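Local coordinates for P91 (Metagenome, PDB 4ZI5), which hydrolyses phosphotriesters as a promiscuous activity and is an alpha/beta hydrolase of the dienelactone hydrolase family, at residues G12-R17 with H33-K38; G163-I168 with F195-V200. One frame throughout, in Å; residues are numbered along the deposited sequence.

Contact 1 and contact 2 lie on opposite sides of the chain's centre, with their own centres 36 Å apart and nearest atoms about 24 Å apart, so neither touches the other. Contact 1 closes the open end of the hairpin formed by strands 15-23 and 26-34, at the edge of the sheet, on the first strand of the chain. Contact 2 follows later in the chain and ties the loop before strand 171-177 to the end of helix 185-198. The probable nucleophile elbow around Cys131 belongs to neither. A magnesium ion lies about 5 Å from the side chain of Val200 in contact 2, where Arg196 also reaches the second subunit.

Contact 1: residues G12-R17 with H33-K38; sequences GAMTAR and HWDEGK
Thr15 and Trp34 form an antiparallel hydrogen-bonded pair: Thr15 N donates to Trp34 O at 2.9 Å, and Trp34 N returns the bond to Thr15 O at 3.1 Å. Their side chains lie side by side on one face of the sheet, and Thr15 CB sits over the six-membered ring of Trp34, 4.1 Å from its centroid, in a CH-pi contact. The opposite ring face takes Arg17, whose CZ is 4.5 Å from the same centroid and 14° off the normal, a cation-pi geometry. The guanidinium is nevertheless steeply inclined, 70° from the ring plane, and presents an edge, with NH1 3.4 Å from Trp34 CH2. On the other sheet face Ala16 CB stands over the centre of the His33 ring, 3.8 Å from its centroid.

Past the paired backbone, Thr15 OG1 donates to Glu36 OE1 at 2.7 Å. With OG1 anti to the carbonyl carbon (chi1 -49°), the hydroxyl sits where it can meet Glu36 OE1, on the anti side of that oxygen and somewhat out of the carboxylate plane. A water links the same OG1 to Ala13 O and Glu36 N. Met14, bent at chi2 and chi3, brings CE to 3.5 Å from Asp35 CG.

Further out, Glu119 forms a salt bridge with Arg17 NH1 and Gln117 accepts from its NH2, which would help hold the guanidinium against the indole. Glu31 accepts from His33 NE2. Asp35 OD1 receives Gly37 N in an Asx turn, within a type I turn from Asp35 to Lys38. The whole is the open end of an antiparallel beta hairpin, at the edge of an alpha/beta hydrolase sheet.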
loop_
_atom_site.group_PDB
_atom_site.type_symbol
_atom_site.label_atom_id
_atom_site.label_comp_id
_atom_site.label_asym_id
_atom_site.label_seq_id
_atom_site.Cartn_x
_atom_site.Cartn_y
_atom_site.Cartn_z
ATOM N N GLY A 12 -14.507 24.793 14.796
ATOM C CA GLY A 12 -13.047 24.458 14.880
ATOM C C GLY A 12 -12.704 23.044 15.360
ATOM O O GLY A 12 -12.576 22.111 14.550
ATOM N N ALA A 13 -12.547 22.887 16.680
ATOM C CA ALA A 13 -11.866 21.715 17.242
ATOM C C ALA A 13 -12.798 20.496 17.416
ATOM O O ALA A 13 -14.026 20.620 17.501
ATOM C CB ALA A 13 -11.198 22.069 18.567
ATOM N N MET A 14 -12.189 19.316 17.449
ATOM C CA MET A 14 -12.923 18.087 17.706
ATOM C C MET A 14 -13.249 18.001 19.194
ATOM O O MET A 14 -12.595 18.637 20.010
ATOM C CB MET A 14 -12.089 16.886 17.262
ATOM C CG MET A 14 -11.712 16.913 15.779
ATOM S SD MET A 14 -13.145 16.960 14.689
ATOM C CE MET A 14 -13.305 18.688 14.225
ATOM N N THR A 15 -14.248 17.206 19.544
ATOM C CA THR A 15 -14.605 17.014 20.960
ATOM C C THR A 15 -14.428 15.569 21.351
ATOM O O THR A 15 -14.402 14.675 20.489
ATOM C CB THR A 15 -16.060 17.447 21.209
ATOM O OG1 THR A 15 -16.252 18.742 20.640
ATOM C CG2 THR A 15 -16.376 17.541 22.704
ATOM N N ALA A 16 -14.284 15.336 22.656
ATOM C CA ALA A 16 -14.141 13.982 23.166
ATOM C C ALA A 16 -14.955 13.838 24.438
ATOM O O ALA A 16 -15.119 14.806 25.192
ATOM C CB ALA A 16 -12.685 13.663 23.429
ATOM N N ARG A 17 -15.385 12.616 24.715
ATOM C CA ARG A 17 -16.100 12.338 25.956
ATOM C C ARG A 17 -15.796 10.928 26.399
ATOM O O ARG A 17 -15.543 10.045 25.567
ATOM C CB ARG A 17 -17.595 12.546 25.746
ATOM C CG ARG A 17 -18.294 11.505 24.871
ATOM C CD ARG A 17 -19.753 11.853 24.702
ATOM N NE ARG A 17 -20.540 10.855 23.964
ATOM C CZ ARG A 17 -21.135 11.049 22.785
ATOM N NH1 ARG A 17 -20.991 12.186 22.097
ATOM N NH2 ARG A 17 -21.864 10.057 22.270
ATOM N N HIS A 33 -14.514 10.276 20.275
ATOM C CA HIS A 33 -14.184 11.504 19.564
ATOM C C HIS A 33 -15.105 11.729 18.389
ATOM O O HIS A 33 -15.336 10.823 17.576
ATOM C CB HIS A 33 -12.751 11.438 19.063
ATOM C CG HIS A 33 -11.736 11.378 20.154
ATOM N ND1 HIS A 33 -10.805 12.368 20.347
ATOM C CD2 HIS A 33 -11.508 10.449 21.116
ATOM C CE1 HIS A 33 -10.054 12.063 21.391
ATOM N NE2 HIS A 33 -10.449 10.901 21.868
ATOM N N TRP A 34 -15.620 12.949 18.283
ATOM C CA TRP A 34 -16.469 13.314 17.155
ATOM C C TRP A 34 -16.407 14.832 16.893
ATOM O O TRP A 34 -15.964 15.620 17.758
ATOM C CB TRP A 34 -17.922 12.816 17.388
ATOM C CG TRP A 34 -18.745 13.723 18.244
ATOM C CD1 TRP A 34 -19.770 14.553 17.825
ATOM C CD2 TRP A 34 -18.610 13.937 19.663
ATOM N NE1 TRP A 34 -20.257 15.265 18.896
ATOM C CE2 TRP A 34 -19.577 14.895 20.034
ATOM C CE3 TRP A 34 -17.764 13.420 20.648
ATOM C CZ2 TRP A 34 -19.714 15.354 21.353
ATOM C CZ3 TRP A 34 -17.898 13.889 21.969
ATOM C CH2 TRP A 34 -18.856 14.843 22.298
ATOM N N ASP A 35 -16.808 15.212 15.679
ATOM C CA ASP A 35 -16.945 16.623 15.306
ATOM C C ASP A 35 -18.371 17.077 15.614
ATOM O O ASP A 35 -19.315 16.651 14.943
ATOM C CB ASP A 35 -16.649 16.770 13.805
ATOM C CG ASP A 35 -16.630 18.221 13.322
ATOM O OD1 ASP A 35 -16.907 19.180 14.082
ATOM O OD2 ASP A 35 -16.262 18.397 12.155
ATOM N N GLU A 36 -18.527 17.956 16.613
ATOM C CA GLU A 36 -19.843 18.571 16.924
ATOM C C GLU A 36 -20.360 19.453 15.795
ATOM O O GLU A 36 -21.567 19.681 15.693
ATOM C CB GLU A 36 -19.787 19.435 18.192
ATOM C CG GLU A 36 -19.455 18.685 19.462
ATOM C CD GLU A 36 -19.564 19.553 20.719
ATOM O OE1 GLU A 36 -18.546 20.078 21.196
ATOM O OE2 GLU A 36 -20.682 19.697 21.242
ATOM N N GLY A 37 -19.454 19.942 14.946
ATOM C CA GLY A 37 -19.825 20.711 13.755
ATOM C C GLY A 37 -20.562 19.917 12.692
ATOM O O GLY A 37 -21.246 20.500 11.852
ATOM N N LYS A 38 -20.422 18.592 12.715
ATOM C CA LYS A 38 -21.129 17.703 11.814
ATOM C C LYS A 38 -22.347 17.106 12.512
ATOM O O LYS A 38 -22.258 16.599 13.627
ATOM C CB LYS A 38 -20.177 16.594 11.368
ATOM C CG LYS A 38 -20.745 15.616 10.358
ATOM C CD LYS A 38 -19.605 14.799 9.759
ATOM C CE LYS A 38 -20.084 13.738 8.787
ATOM N NZ LYS A 38 -18.996 12.760 8.497
HETATM O O HOH W 1 -16.373 19.282 17.869
HETATM O O HOH W 2 -11.609 14.921 19.608
#

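Contact 2: residues G163-I168 with F195-V200; sequences GDAGRI and FRRDKV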
loop_
_atom_site.group_PDB
_atom_site.type_symbol
_atom_site.label_atom_id
_atom_site.label_comp_id
_atom_site.label_asym_id
_atom_site.label_seq_id
_atom_site.Cartn_x
_atom_site.Cartn_y
_atom_site.Cartn_z
ATOM N N GLY A 163 -11.665 -23.224 13.358
ATOM C CA GLY A 163 -13.037 -22.712 13.346
ATOM C C GLY A 163 -13.188 -21.285 12.837
ATOM O O GLY A 163 -14.309 -20.833 12.597
ATOM N N ASP A 164 -12.078 -20.561 12.657
ATOM C CA ASP A 164 -12.127 -19.179 12.143
ATOM C C ASP A 164 -12.338 -19.069 10.627
ATOM O O ASP A 164 -12.692 -18.001 10.137
ATOM C CB ASP A 164 -10.815 -18.421 12.489
ATOM C CG ASP A 164 -10.698 -18.036 13.949
ATOM O OD1 ASP A 164 -11.700 -18.099 14.698
ATOM O OD2 ASP A 164 -9.582 -17.643 14.364
ATOM N N ALA A 165 -12.094 -20.138 9.881
ATOM C CA ALA A 165 -12.129 -20.067 8.422
ATOM C C ALA A 165 -13.439 -19.506 7.883
ATOM O O ALA A 165 -14.509 -19.876 8.336
ATOM C CB ALA A 165 -11.843 -21.424 7.790
ATOM N N GLY A 166 -13.330 -18.572 6.938
ATOM C CA GLY A 166 -14.471 -18.005 6.256
ATOM C C GLY A 166 -15.226 -16.909 7.009
ATOM O O GLY A 166 -16.168 -16.341 6.468
ATOM N N ARG A 167 -14.822 -16.575 8.232
ATOM C CA ARG A 167 -15.641 -15.696 9.056
ATOM C C ARG A 167 -15.412 -14.209 8.869
ATOM O O ARG A 167 -16.293 -13.408 9.172
ATOM C CB ARG A 167 -15.492 -16.056 10.519
ATOM C CG ARG A 167 -15.887 -17.504 10.802
ATOM C CD ARG A 167 -16.541 -17.615 12.152
ATOM N NE ARG A 167 -16.329 -18.900 12.822
ATOM C CZ ARG A 167 -17.123 -19.393 13.774
ATOM N NH1 ARG A 167 -16.840 -20.573 14.322
ATOM N NH2 ARG A 167 -18.198 -18.726 14.188
ATOM N N ILE A 168 -14.239 -13.814 8.369
ATOM C CA ILE A 168 -13.990 -12.385 8.222
ATOM C C ILE A 168 -14.931 -11.794 7.185
ATOM O O ILE A 168 -14.979 -12.279 6.049
ATOM C CB ILE A 168 -12.534 -12.088 7.804
ATOM C CG1 ILE A 168 -11.606 -12.447 8.956
ATOM C CG2 ILE A 168 -12.360 -10.610 7.465
ATOM C CD1 ILE A 168 -10.138 -12.550 8.558
ATOM N N PHE A 195 -6.153 -15.314 4.127
ATOM C CA PHE A 195 -6.904 -14.336 3.335
ATOM C C PHE A 195 -7.150 -14.812 1.901
ATOM O O PHE A 195 -8.256 -14.640 1.359
ATOM C CB PHE A 195 -6.188 -12.986 3.260
ATOM C CG PHE A 195 -5.953 -12.305 4.569
ATOM C CD1 PHE A 195 -6.722 -12.568 5.709
ATOM C CD2 PHE A 195 -4.977 -11.332 4.646
ATOM C CE1 PHE A 195 -6.473 -11.891 6.892
ATOM C CE2 PHE A 195 -4.744 -10.648 5.820
ATOM C CZ PHE A 195 -5.498 -10.921 6.937
ATOM N N ARG A 196 -6.118 -15.397 1.291
ATOM C CA ARG A 196 -6.226 -15.988 -0.055
ATOM C C ARG A 196 -7.278 -17.096 -0.114
ATOM O O ARG A 196 -8.166 -17.082 -0.978
ATOM C CB ARG A 196 -4.885 -16.578 -0.483
ATOM C CG ARG A 196 -3.814 -15.571 -0.854
ATOM C CD ARG A 196 -2.605 -16.258 -1.497
ATOM N NE ARG A 196 -1.576 -15.307 -1.869
ATOM C CZ ARG A 196 -0.493 -15.066 -1.151
ATOM N NH1 ARG A 196 -0.295 -15.712 -0.007
ATOM N NH2 ARG A 196 0.398 -14.168 -1.561
ATOM N N ARG A 197 -7.172 -18.039 0.819
ATOM C CA ARG A 197 -8.103 -19.186 0.916
ATOM C C ARG A 197 -9.556 -18.730 0.953
ATOM O O ARG A 197 -10.393 -19.264 0.249
ATOM C CB ARG A 197 -7.763 -20.029 2.161
ATOM C CG ARG A 197 -8.643 -21.272 2.391
ATOM C CD ARG A 197 -8.528 -21.803 3.810
ATOM N NE ARG A 197 -8.994 -20.785 4.751
ATOM C CZ ARG A 197 -8.540 -20.586 5.988
ATOM N NH1 ARG A 197 -7.594 -21.352 6.520
ATOM N NH2 ARG A 197 -9.036 -19.595 6.706
ATOM N N ASP A 198 -9.829 -17.696 1.743
ATOM C CA ASP A 198 -11.183 -17.215 1.996
ATOM C C ASP A 198 -11.628 -16.116 1.065
ATOM O O ASP A 198 -12.769 -15.707 1.145
ATOM C CB ASP A 198 -11.311 -16.746 3.463
ATOM C CG ASP A 198 -11.148 -17.894 4.443
ATOM O OD1 ASP A 198 -11.186 -19.073 3.991
ATOM O OD2 ASP A 198 -10.966 -17.655 5.659
ATOM N N LYS A 199 -10.732 -15.652 0.196
ATOM C CA LYS A 199 -10.975 -14.572 -0.738
ATOM C C LYS A 199 -11.445 -13.291 -0.060
ATOM O O LYS A 199 -12.329 -12.595 -0.533
ATOM C CB LYS A 199 -11.936 -15.012 -1.842
ATOM C CG LYS A 199 -11.420 -16.205 -2.660
ATOM C CD LYS A 199 -12.465 -16.646 -3.674
ATOM C CE LYS A 199 -11.938 -17.744 -4.596
ATOM N NZ LYS A 199 -11.623 -19.013 -3.867
ATOM N N VAL A 200 -10.834 -13.006 1.075
ATOM C CA VAL A 200 -11.043 -11.749 1.794
ATOM C C VAL A 200 -10.605 -10.618 0.862
ATOM O O VAL A 200 -9.696 -10.806 0.054
ATOM C CB VAL A 200 -10.205 -11.762 3.104
ATOM C CG1 VAL A 200 -10.157 -10.390 3.812
ATOM C CG2 VAL A 200 -10.720 -12.849 4.055
HETATM O O HOH W 3 -11.806 -15.283 6.758
#
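Asp198 CG lies anti to the carbonyl carbon (chi1 -65°), and its carboxylate meets the backbone of Gly166: Gly166 N donates to Asp198 OD2 at 2.8 Å with 161° at the hydrogen. In Arg197, CG is anti to the backbone N (chi1 -180°) and the chain bends at chi3, which turns NE back toward the neighbouring aspartate. The guanidinium then grips Asp198 side-on, NE to OD1 and NH2 to OD2, each at 2.9 Å, with both oxygens close to the guanidinium plane. Gly166 N and Arg197 NH2 approach Asp198 OD2 from opposite faces of the carboxylate, and a water donates to the same oxygen while accepting from Ile168 N.

Ala165 CB rests over one face of the Arg197 guanidinium, offset toward its rim and 3.5 Å from NH2. Apolar contacts flank this polar cluster: Ile168 CD1 approaches Phe195 CE1 at 4.1 Å, and Ile168 CB meets Val200 CG2 at 4.2 Å. Leu138 and Ala141 of helix 132-142 also touch Ile168, while Val172 of strand 171-177 packs against Phe195 and Val200.

Both backbones turn here. A type II turn from Asp164 to Arg167 places Gly166 at positive phi, and Lys199, at positive phi just past the last helical turn, makes a Schellman motif. Arg197 NH1 makes a further salt bridge to Glu160, so the guanidinium is shared between two carboxylates. With a backbone N-H, a water and an arginine around it, the Asp198 carboxylate is probably stabilised as the anion, coupling the loop directly to the helix terminus.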